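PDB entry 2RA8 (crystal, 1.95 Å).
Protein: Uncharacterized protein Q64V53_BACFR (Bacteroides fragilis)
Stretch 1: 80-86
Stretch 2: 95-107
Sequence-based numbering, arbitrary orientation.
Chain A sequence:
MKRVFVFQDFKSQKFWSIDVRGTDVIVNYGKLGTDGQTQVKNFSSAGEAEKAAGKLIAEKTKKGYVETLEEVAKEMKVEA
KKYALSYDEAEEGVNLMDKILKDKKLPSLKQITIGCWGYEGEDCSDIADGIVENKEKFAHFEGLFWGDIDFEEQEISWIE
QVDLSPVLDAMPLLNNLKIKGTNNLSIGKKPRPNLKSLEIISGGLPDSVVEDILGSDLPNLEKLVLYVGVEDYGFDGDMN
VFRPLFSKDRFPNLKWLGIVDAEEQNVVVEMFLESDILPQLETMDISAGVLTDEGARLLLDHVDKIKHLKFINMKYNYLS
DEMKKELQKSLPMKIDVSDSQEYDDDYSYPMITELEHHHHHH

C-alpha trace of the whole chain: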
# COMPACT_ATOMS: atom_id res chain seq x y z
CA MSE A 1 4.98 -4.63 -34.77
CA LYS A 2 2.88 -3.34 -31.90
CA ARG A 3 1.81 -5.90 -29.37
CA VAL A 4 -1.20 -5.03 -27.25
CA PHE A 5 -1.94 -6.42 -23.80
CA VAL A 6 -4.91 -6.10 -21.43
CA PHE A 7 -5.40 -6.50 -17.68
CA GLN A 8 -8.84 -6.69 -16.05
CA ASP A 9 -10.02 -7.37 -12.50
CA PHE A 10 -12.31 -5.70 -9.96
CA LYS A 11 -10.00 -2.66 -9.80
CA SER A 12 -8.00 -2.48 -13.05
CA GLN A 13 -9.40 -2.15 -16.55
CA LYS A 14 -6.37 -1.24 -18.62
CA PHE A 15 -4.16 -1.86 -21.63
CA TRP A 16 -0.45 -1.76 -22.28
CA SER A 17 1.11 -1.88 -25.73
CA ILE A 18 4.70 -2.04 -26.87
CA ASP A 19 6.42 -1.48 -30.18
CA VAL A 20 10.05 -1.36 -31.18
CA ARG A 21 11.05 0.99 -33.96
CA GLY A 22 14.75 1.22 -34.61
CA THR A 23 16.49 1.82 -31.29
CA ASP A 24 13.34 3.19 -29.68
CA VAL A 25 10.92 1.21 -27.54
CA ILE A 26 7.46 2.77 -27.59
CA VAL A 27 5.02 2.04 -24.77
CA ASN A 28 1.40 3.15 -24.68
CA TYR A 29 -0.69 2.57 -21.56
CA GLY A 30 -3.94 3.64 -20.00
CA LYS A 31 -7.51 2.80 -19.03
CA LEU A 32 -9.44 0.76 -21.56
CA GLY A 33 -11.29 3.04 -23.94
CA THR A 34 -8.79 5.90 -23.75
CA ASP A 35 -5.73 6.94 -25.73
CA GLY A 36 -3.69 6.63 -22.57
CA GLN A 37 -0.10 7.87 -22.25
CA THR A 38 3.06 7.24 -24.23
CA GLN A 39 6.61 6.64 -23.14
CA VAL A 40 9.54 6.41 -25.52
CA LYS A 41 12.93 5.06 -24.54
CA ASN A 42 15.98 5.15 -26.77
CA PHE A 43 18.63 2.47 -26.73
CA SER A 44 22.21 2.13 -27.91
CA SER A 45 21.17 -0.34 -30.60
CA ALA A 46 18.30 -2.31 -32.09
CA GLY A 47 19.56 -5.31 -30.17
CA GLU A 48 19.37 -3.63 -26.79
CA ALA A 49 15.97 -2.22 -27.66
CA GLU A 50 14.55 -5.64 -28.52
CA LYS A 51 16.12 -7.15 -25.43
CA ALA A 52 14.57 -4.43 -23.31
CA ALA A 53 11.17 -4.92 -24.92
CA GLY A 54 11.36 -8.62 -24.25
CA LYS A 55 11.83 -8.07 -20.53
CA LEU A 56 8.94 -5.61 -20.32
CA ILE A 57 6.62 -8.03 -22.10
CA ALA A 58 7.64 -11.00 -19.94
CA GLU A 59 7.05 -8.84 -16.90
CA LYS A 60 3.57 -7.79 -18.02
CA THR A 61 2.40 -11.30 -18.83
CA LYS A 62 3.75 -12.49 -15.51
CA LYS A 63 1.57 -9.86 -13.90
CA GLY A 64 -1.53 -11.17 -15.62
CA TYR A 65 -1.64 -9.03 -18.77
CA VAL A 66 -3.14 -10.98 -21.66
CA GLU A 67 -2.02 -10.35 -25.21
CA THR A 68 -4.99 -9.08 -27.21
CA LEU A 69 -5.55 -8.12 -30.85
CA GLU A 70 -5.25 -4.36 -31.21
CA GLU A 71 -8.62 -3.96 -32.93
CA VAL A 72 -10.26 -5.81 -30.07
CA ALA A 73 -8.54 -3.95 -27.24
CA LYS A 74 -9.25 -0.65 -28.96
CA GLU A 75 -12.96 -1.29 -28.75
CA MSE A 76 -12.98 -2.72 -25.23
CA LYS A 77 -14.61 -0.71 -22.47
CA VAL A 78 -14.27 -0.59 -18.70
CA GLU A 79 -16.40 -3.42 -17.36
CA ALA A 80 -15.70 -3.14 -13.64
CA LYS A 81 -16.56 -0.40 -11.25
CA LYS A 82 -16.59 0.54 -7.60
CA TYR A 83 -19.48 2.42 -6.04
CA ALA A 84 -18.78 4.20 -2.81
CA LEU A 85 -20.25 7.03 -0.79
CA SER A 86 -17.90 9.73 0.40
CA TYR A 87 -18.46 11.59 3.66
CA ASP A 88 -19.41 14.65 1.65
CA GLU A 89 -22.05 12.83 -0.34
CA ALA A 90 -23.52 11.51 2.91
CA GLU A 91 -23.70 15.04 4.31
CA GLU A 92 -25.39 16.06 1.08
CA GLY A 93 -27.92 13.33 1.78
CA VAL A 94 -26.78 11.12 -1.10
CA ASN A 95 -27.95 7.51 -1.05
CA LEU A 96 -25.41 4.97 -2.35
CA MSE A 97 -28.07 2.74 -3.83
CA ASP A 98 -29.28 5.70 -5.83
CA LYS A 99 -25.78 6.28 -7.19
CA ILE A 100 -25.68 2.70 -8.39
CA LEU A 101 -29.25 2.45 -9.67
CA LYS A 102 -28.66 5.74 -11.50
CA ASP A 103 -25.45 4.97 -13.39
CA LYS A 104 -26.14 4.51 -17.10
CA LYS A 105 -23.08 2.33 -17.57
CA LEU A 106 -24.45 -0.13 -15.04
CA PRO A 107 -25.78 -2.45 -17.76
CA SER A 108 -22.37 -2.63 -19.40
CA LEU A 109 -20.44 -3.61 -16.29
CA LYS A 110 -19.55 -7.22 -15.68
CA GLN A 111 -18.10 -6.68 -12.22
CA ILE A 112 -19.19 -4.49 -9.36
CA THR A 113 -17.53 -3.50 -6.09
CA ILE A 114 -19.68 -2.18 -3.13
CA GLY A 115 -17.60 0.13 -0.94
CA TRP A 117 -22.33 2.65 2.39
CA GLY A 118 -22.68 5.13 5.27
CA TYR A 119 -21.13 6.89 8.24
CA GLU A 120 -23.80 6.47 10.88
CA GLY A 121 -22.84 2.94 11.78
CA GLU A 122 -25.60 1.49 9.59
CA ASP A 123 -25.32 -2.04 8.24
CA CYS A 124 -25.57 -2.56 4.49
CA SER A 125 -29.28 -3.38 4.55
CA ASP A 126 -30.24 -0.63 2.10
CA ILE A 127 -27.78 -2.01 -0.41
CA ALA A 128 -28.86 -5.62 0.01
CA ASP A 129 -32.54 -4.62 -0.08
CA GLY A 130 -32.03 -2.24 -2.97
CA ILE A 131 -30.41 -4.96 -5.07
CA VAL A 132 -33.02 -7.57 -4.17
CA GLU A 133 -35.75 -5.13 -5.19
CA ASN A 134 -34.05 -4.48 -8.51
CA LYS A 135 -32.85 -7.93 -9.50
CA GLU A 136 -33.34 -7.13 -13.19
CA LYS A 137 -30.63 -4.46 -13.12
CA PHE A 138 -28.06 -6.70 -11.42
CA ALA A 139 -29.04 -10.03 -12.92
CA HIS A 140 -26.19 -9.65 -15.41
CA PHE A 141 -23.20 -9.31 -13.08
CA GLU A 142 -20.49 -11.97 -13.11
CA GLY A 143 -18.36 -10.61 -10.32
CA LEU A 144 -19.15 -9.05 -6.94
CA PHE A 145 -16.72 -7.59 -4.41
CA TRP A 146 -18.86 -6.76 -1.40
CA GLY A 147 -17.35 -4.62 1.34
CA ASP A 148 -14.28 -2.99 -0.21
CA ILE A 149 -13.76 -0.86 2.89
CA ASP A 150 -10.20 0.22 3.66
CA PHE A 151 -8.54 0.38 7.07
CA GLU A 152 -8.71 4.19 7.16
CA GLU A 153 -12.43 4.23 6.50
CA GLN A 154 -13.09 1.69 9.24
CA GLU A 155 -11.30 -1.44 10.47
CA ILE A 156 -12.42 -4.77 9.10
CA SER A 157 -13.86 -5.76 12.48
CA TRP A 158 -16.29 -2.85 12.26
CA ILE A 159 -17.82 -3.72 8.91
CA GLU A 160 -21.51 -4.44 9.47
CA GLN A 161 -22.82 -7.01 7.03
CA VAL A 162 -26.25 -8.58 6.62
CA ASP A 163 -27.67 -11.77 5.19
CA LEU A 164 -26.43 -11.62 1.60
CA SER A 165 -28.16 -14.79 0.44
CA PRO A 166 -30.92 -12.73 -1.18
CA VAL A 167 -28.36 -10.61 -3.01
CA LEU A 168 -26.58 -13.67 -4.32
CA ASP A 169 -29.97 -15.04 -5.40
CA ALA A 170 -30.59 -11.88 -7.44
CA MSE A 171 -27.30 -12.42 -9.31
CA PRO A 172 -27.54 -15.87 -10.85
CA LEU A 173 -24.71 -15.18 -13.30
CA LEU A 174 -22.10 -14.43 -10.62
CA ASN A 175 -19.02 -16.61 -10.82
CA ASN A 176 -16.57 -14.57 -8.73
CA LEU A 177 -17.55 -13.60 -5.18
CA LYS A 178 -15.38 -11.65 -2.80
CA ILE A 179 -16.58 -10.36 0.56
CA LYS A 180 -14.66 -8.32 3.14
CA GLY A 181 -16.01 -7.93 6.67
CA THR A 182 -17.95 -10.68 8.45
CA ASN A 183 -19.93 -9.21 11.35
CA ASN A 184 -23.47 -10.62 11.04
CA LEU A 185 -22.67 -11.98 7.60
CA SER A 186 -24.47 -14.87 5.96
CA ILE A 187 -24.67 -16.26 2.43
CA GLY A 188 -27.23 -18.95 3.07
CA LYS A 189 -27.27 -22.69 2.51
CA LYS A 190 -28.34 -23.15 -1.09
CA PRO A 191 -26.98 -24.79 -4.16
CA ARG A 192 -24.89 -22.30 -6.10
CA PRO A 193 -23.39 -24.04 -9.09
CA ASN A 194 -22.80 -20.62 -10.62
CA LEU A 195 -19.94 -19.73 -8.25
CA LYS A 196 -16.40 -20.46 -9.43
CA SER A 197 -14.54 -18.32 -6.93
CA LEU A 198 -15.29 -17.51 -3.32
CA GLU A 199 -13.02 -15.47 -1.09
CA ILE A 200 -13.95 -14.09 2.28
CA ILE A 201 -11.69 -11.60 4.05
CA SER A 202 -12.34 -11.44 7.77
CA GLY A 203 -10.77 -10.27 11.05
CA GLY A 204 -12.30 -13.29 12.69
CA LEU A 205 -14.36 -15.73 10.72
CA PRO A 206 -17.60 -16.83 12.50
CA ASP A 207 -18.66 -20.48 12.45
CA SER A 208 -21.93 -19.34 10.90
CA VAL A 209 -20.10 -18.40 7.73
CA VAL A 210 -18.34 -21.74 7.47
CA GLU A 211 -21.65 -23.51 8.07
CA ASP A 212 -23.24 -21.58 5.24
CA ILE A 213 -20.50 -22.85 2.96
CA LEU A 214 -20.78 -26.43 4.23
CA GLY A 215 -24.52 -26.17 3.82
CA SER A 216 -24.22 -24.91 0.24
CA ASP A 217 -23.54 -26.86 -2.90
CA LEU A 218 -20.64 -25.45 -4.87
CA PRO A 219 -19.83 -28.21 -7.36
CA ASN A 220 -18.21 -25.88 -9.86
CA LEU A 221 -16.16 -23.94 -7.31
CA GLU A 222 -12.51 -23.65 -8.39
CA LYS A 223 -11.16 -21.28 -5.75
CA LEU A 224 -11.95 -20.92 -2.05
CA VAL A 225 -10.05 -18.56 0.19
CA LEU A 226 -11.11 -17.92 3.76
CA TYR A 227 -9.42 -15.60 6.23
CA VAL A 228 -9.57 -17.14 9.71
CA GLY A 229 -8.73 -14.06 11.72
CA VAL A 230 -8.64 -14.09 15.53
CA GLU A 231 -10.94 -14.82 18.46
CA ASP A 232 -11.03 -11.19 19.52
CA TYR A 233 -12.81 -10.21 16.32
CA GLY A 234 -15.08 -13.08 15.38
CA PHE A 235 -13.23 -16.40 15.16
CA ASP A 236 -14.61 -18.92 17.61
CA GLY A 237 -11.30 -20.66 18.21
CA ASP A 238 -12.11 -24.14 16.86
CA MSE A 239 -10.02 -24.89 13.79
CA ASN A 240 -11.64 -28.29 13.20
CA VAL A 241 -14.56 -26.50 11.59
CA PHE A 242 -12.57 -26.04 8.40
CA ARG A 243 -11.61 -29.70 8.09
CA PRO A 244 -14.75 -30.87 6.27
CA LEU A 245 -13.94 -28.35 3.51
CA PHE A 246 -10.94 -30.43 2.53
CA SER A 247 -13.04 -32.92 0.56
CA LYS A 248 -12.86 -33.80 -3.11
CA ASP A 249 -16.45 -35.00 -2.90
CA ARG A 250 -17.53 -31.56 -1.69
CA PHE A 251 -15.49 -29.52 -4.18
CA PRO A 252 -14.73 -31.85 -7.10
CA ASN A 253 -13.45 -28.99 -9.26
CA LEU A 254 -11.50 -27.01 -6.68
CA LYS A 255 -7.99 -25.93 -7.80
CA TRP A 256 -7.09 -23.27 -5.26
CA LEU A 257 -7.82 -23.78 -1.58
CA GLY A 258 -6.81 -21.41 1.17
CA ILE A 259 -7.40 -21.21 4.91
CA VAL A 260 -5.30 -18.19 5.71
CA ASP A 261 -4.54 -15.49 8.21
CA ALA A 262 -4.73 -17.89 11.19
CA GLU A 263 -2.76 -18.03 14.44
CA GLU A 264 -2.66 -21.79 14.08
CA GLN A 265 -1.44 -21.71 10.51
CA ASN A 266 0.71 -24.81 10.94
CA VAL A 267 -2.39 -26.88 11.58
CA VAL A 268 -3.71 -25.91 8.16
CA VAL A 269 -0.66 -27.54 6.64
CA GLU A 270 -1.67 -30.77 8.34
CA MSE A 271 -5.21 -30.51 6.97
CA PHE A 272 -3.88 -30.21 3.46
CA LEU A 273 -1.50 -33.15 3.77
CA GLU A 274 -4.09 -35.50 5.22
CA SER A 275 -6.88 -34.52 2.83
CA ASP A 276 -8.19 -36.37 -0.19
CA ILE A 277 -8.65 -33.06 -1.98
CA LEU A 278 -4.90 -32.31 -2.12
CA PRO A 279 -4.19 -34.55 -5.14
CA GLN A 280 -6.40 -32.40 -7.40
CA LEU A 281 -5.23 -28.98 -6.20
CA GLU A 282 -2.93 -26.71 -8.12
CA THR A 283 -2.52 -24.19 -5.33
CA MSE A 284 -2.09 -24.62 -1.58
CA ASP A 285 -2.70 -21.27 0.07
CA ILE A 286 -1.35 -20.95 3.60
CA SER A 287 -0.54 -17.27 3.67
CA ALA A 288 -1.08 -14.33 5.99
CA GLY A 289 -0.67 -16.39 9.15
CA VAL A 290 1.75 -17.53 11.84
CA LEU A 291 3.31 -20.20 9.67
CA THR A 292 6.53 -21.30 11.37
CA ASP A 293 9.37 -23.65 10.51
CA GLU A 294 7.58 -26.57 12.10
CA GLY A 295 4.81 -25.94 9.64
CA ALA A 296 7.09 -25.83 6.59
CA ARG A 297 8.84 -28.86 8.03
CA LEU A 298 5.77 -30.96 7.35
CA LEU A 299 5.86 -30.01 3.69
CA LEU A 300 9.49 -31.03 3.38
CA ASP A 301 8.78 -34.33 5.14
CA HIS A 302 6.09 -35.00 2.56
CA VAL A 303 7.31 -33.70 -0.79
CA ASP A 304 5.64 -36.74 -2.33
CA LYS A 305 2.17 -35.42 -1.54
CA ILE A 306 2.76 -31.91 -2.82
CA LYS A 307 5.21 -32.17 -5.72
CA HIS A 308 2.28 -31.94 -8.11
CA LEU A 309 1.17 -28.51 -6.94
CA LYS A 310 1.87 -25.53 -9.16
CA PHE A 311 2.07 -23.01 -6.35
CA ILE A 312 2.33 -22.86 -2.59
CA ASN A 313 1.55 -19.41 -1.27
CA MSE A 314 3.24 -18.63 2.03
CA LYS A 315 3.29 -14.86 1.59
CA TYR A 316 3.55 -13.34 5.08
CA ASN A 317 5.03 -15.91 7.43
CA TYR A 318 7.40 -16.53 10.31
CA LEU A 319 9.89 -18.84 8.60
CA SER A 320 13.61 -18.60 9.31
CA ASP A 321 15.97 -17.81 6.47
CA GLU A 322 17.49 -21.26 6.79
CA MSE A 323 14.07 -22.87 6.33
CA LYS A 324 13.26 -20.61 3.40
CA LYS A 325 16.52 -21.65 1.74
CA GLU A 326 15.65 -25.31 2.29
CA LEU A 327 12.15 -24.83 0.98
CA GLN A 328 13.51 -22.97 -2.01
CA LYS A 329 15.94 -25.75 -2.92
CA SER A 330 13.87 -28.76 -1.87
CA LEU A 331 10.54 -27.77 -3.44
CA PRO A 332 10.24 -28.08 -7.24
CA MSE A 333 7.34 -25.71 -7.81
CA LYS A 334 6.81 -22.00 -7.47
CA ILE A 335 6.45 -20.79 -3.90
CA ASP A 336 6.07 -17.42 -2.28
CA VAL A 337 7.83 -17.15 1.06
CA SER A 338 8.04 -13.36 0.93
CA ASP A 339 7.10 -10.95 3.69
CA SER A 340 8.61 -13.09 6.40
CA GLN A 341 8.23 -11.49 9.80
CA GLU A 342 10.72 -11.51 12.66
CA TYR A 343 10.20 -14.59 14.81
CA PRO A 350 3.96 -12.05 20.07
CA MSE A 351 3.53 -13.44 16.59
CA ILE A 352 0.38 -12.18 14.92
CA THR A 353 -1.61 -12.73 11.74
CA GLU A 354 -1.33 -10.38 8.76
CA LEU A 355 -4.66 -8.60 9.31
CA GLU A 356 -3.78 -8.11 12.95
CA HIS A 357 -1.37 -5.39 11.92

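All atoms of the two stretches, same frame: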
# COMPACT_ATOMS: atom_id res chain seq x y z
N ALA A 80 -15.74 -2.96 -15.09
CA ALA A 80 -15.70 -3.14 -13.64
C ALA A 80 -15.77 -1.79 -13.02
O ALA A 80 -15.21 -0.83 -13.54
CB ALA A 80 -14.40 -3.85 -13.21
N LYS A 81 -16.47 -1.68 -11.90
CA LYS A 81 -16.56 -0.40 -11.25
C LYS A 81 -16.83 -0.52 -9.78
O LYS A 81 -17.39 -1.52 -9.32
CB LYS A 81 -17.65 0.45 -11.92
CG LYS A 81 -17.51 1.95 -11.67
CD LYS A 81 -18.53 2.74 -12.48
CE LYS A 81 -18.34 4.24 -12.29
NZ LYS A 81 -19.35 5.03 -13.05
N LYS A 82 -16.40 0.49 -9.04
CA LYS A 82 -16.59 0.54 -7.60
C LYS A 82 -17.52 1.68 -7.26
O LYS A 82 -17.34 2.80 -7.73
CB LYS A 82 -15.25 0.77 -6.90
CG LYS A 82 -15.35 0.91 -5.39
CD LYS A 82 -13.97 1.05 -4.78
CE LYS A 82 -14.03 1.20 -3.27
NZ LYS A 82 -12.65 1.16 -2.71
N TYR A 83 -18.54 1.40 -6.46
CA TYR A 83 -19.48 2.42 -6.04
C TYR A 83 -19.31 2.63 -4.57
O TYR A 83 -19.45 1.70 -3.77
CB TYR A 83 -20.92 2.01 -6.33
CG TYR A 83 -21.21 1.85 -7.80
CD1 TYR A 83 -20.99 0.63 -8.44
CD2 TYR A 83 -21.69 2.91 -8.55
CE1 TYR A 83 -21.26 0.48 -9.80
CE2 TYR A 83 -21.97 2.77 -9.90
CZ TYR A 83 -21.75 1.55 -10.51
OH TYR A 83 -22.03 1.40 -11.84
N ALA A 84 -18.99 3.86 -4.20
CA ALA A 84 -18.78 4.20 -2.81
C ALA A 84 -19.27 5.57 -2.48
O ALA A 84 -19.23 6.47 -3.32
CB ALA A 84 -17.29 4.09 -2.48
N LEU A 85 -19.76 5.74 -1.25
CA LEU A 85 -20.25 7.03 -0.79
C LEU A 85 -19.17 7.71 -0.00
O LEU A 85 -18.58 7.12 0.89
CB LEU A 85 -21.46 6.87 0.13
CG LEU A 85 -22.89 6.89 -0.43
CD1 LEU A 85 -23.88 6.73 0.73
CD2 LEU A 85 -23.16 8.20 -1.16
N SER A 86 -18.89 8.97 -0.34
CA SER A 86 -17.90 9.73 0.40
C SER A 86 -18.62 10.35 1.58
O SER A 86 -19.86 10.29 1.66
CB SER A 86 -17.29 10.83 -0.47
OG SER A 86 -18.27 11.78 -0.86
N ASN A 95 -27.70 8.92 -1.35
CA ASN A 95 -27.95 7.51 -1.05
C ASN A 95 -27.16 6.65 -2.02
O ASN A 95 -27.37 6.73 -3.22
CB ASN A 95 -29.46 7.24 -1.19
CG ASN A 95 -29.82 5.78 -1.09
OD1 ASN A 95 -29.44 4.98 -1.95
ND2 ASN A 95 -30.55 5.41 -0.04
N LEU A 96 -26.25 5.83 -1.50
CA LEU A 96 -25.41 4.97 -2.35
C LEU A 96 -26.17 4.16 -3.36
O LEU A 96 -25.78 4.06 -4.52
CB LEU A 96 -24.55 4.02 -1.50
CG LEU A 96 -23.61 3.09 -2.28
CD1 LEU A 96 -22.64 3.92 -3.13
CD2 LEU A 96 -22.84 2.19 -1.33
N MSE A 97 -27.27 3.55 -2.92
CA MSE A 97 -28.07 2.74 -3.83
C MSE A 97 -28.59 3.54 -4.98
O MSE A 97 -28.80 3.00 -6.07
CB MSE A 97 -29.23 2.10 -3.08
CG MSE A 97 -28.91 0.72 -2.57
SE MSE A 97 -28.91 -0.54 -4.03
CE MSE A 97 -27.08 -1.14 -4.02
N ASP A 98 -28.80 4.83 -4.76
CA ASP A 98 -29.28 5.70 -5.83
C ASP A 98 -28.17 5.98 -6.81
O ASP A 98 -28.43 6.14 -8.01
CB ASP A 98 -29.82 7.02 -5.27
CG ASP A 98 -31.14 6.85 -4.53
OD1 ASP A 98 -31.99 6.07 -5.01
OD2 ASP A 98 -31.33 7.52 -3.49
N LYS A 99 -26.93 6.05 -6.32
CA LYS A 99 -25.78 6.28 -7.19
C LYS A 99 -25.61 5.12 -8.12
O LYS A 99 -25.28 5.28 -9.30
CB LYS A 99 -24.48 6.46 -6.39
CG LYS A 99 -24.25 7.86 -5.86
CD LYS A 99 -22.79 8.31 -6.07
CE LYS A 99 -21.81 7.55 -5.20
NZ LYS A 99 -20.41 8.05 -5.40
N ILE A 100 -25.82 3.91 -7.60
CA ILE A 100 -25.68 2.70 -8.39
C ILE A 100 -26.83 2.56 -9.36
O ILE A 100 -26.61 2.45 -10.57
CB ILE A 100 -25.63 1.45 -7.48
CG1 ILE A 100 -24.52 1.62 -6.44
CG2 ILE A 100 -25.40 0.20 -8.32
CD1 ILE A 100 -24.52 0.56 -5.36
N LEU A 101 -28.06 2.58 -8.84
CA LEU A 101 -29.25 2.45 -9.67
C LEU A 101 -29.35 3.52 -10.75
O LEU A 101 -30.02 3.32 -11.76
CB LEU A 101 -30.52 2.50 -8.80
CG LEU A 101 -30.81 1.33 -7.84
CD1 LEU A 101 -31.95 1.72 -6.92
CD2 LEU A 101 -31.16 0.06 -8.63
N LYS A 102 -28.66 4.64 -10.54
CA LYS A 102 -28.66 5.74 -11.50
C LYS A 102 -27.71 5.59 -12.66
O LYS A 102 -28.06 5.88 -13.81
CB LYS A 102 -28.34 7.07 -10.78
CG LYS A 102 -28.00 8.23 -11.73
CD LYS A 102 -26.50 8.32 -12.01
CE LYS A 102 -26.20 8.92 -13.38
NZ LYS A 102 -26.72 10.30 -13.59
N ASP A 103 -26.49 5.13 -12.37
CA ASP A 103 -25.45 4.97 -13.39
C ASP A 103 -25.92 4.31 -14.66
O ASP A 103 -26.43 3.18 -14.65
CB ASP A 103 -24.29 4.17 -12.83
CG ASP A 103 -22.99 4.42 -13.58
OD1 ASP A 103 -23.06 4.95 -14.71
OD2 ASP A 103 -21.92 4.09 -13.03
N LYS A 104 -25.74 5.01 -15.78
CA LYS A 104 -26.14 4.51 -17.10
C LYS A 104 -25.18 3.51 -17.69
O LYS A 104 -25.46 2.93 -18.74
CB LYS A 104 -26.31 5.67 -18.08
CG LYS A 104 -27.30 6.73 -17.62
CD LYS A 104 -27.57 7.76 -18.72
CE LYS A 104 -26.30 8.53 -19.10
NZ LYS A 104 -26.56 9.49 -20.20
N LYS A 105 -24.03 3.30 -17.06
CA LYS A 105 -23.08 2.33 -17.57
C LYS A 105 -23.26 1.03 -16.82
O LYS A 105 -22.62 0.02 -17.13
CB LYS A 105 -21.63 2.82 -17.42
CG LYS A 105 -21.15 2.96 -15.99
CD LYS A 105 -19.63 3.02 -15.92
CE LYS A 105 -19.07 4.25 -16.63
NZ LYS A 105 -17.58 4.23 -16.64
N LEU A 106 -24.16 1.04 -15.85
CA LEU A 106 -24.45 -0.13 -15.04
C LEU A 106 -24.71 -1.37 -15.87
O LEU A 106 -24.21 -2.45 -15.54
CB LEU A 106 -25.65 0.13 -14.14
CG LEU A 106 -25.93 -0.92 -13.06
CD1 LEU A 106 -24.75 -1.02 -12.09
CD2 LEU A 106 -27.19 -0.54 -12.32
N PRO A 107 -25.50 -1.25 -16.95
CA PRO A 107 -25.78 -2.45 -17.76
C PRO A 107 -24.57 -3.02 -18.45
O PRO A 107 -24.53 -4.21 -18.75
CB PRO A 107 -26.83 -1.96 -18.77
CG PRO A 107 -27.52 -0.86 -18.03
CD PRO A 107 -26.36 -0.13 -17.38

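The strand 80-83 and the helix 96-102 run nearly antiparallel, with 155° between their N-to-C directions and a closest axial approach of 9.7 Å. The CA register confirms the sense: Lys-81 lies nearest Leu-106, Tyr-83 nearest Ile-100 and Leu-85 nearest Leu-96, and the CA separation narrows from 8.8 to 6.6 to 5.8 Å. The contact buries 521 Å², both sides summed.

Strand alternation decides which residues take part. Ala-80 and Lys-82 cover no area of the second stretch, whereas Lys-81 and Tyr-83 direct their CA-to-CB bonds toward it. Lys-81 has all four chi angles in the t well, and this extended chain brings NZ to 2.7 Å from Asp-103 OD2, a hydrogen-bonded salt bridge. The same NZ lies 3.5 Å from Lys-105 CD and 4.1 Å from Lys-105 NZ, a like-charge proximity beside which the carboxylate supplies compensating negative charge.

Tyr-83 makes the largest contribution, 129 Å². With chi1 at -64° (m) and chi2 at 89°, its ring presents a face to Ile-100: CG2 of Ile-100 stands 4.3 Å from the centroid of the Tyr-83 ring, only 5° off the normal, a CH-pi arrangement, and Tyr-83 CG is 3.6 Å from Ile-100 CG1. A branched aliphatic side chain suits this place because it offers carbon to the flat ring. At the ring edge, Tyr-83 OH donates to Asp-103 OD2 at 2.9 Å, so a single carboxylate oxygen accepts from both Lys-81 and Tyr-83. The hydroxyl thus gives a buried aromatic residue a polar partner. Asp-103, just past the helix, is itself steadied by Lys-105 N, which donates to Asp-103 OD1 at 3.0 Å with an N-H...acceptor angle of 169°, within the type I turn 103-106. Leu-106 CD1 adds an apolar contact, 4.3 Å from Tyr-83 CZ.

Ala-84 points its CB away and contributes through its backbone. Lys-99 NZ donates to Ala-84 O at 2.9 Å, so the long lysine side chain ties the helix to a main-chain carbonyl just beyond the strand. Leu-96 CD1 packs 3.8 Å from Ala-84 N and 4.1 Å from Tyr-83 CB.

Leu-85 starts sideways, but its end comes nearer: its CG lies 3.5 Å from Leu-96 CB, and its CD1 is 3.4 Å from Leu-96 N. This apolar packing meets the first turn of the helix, where Asn-95 OD1 caps Asp-98 N at 2.9 Å. Ser-86 ends the stretch without touching the second.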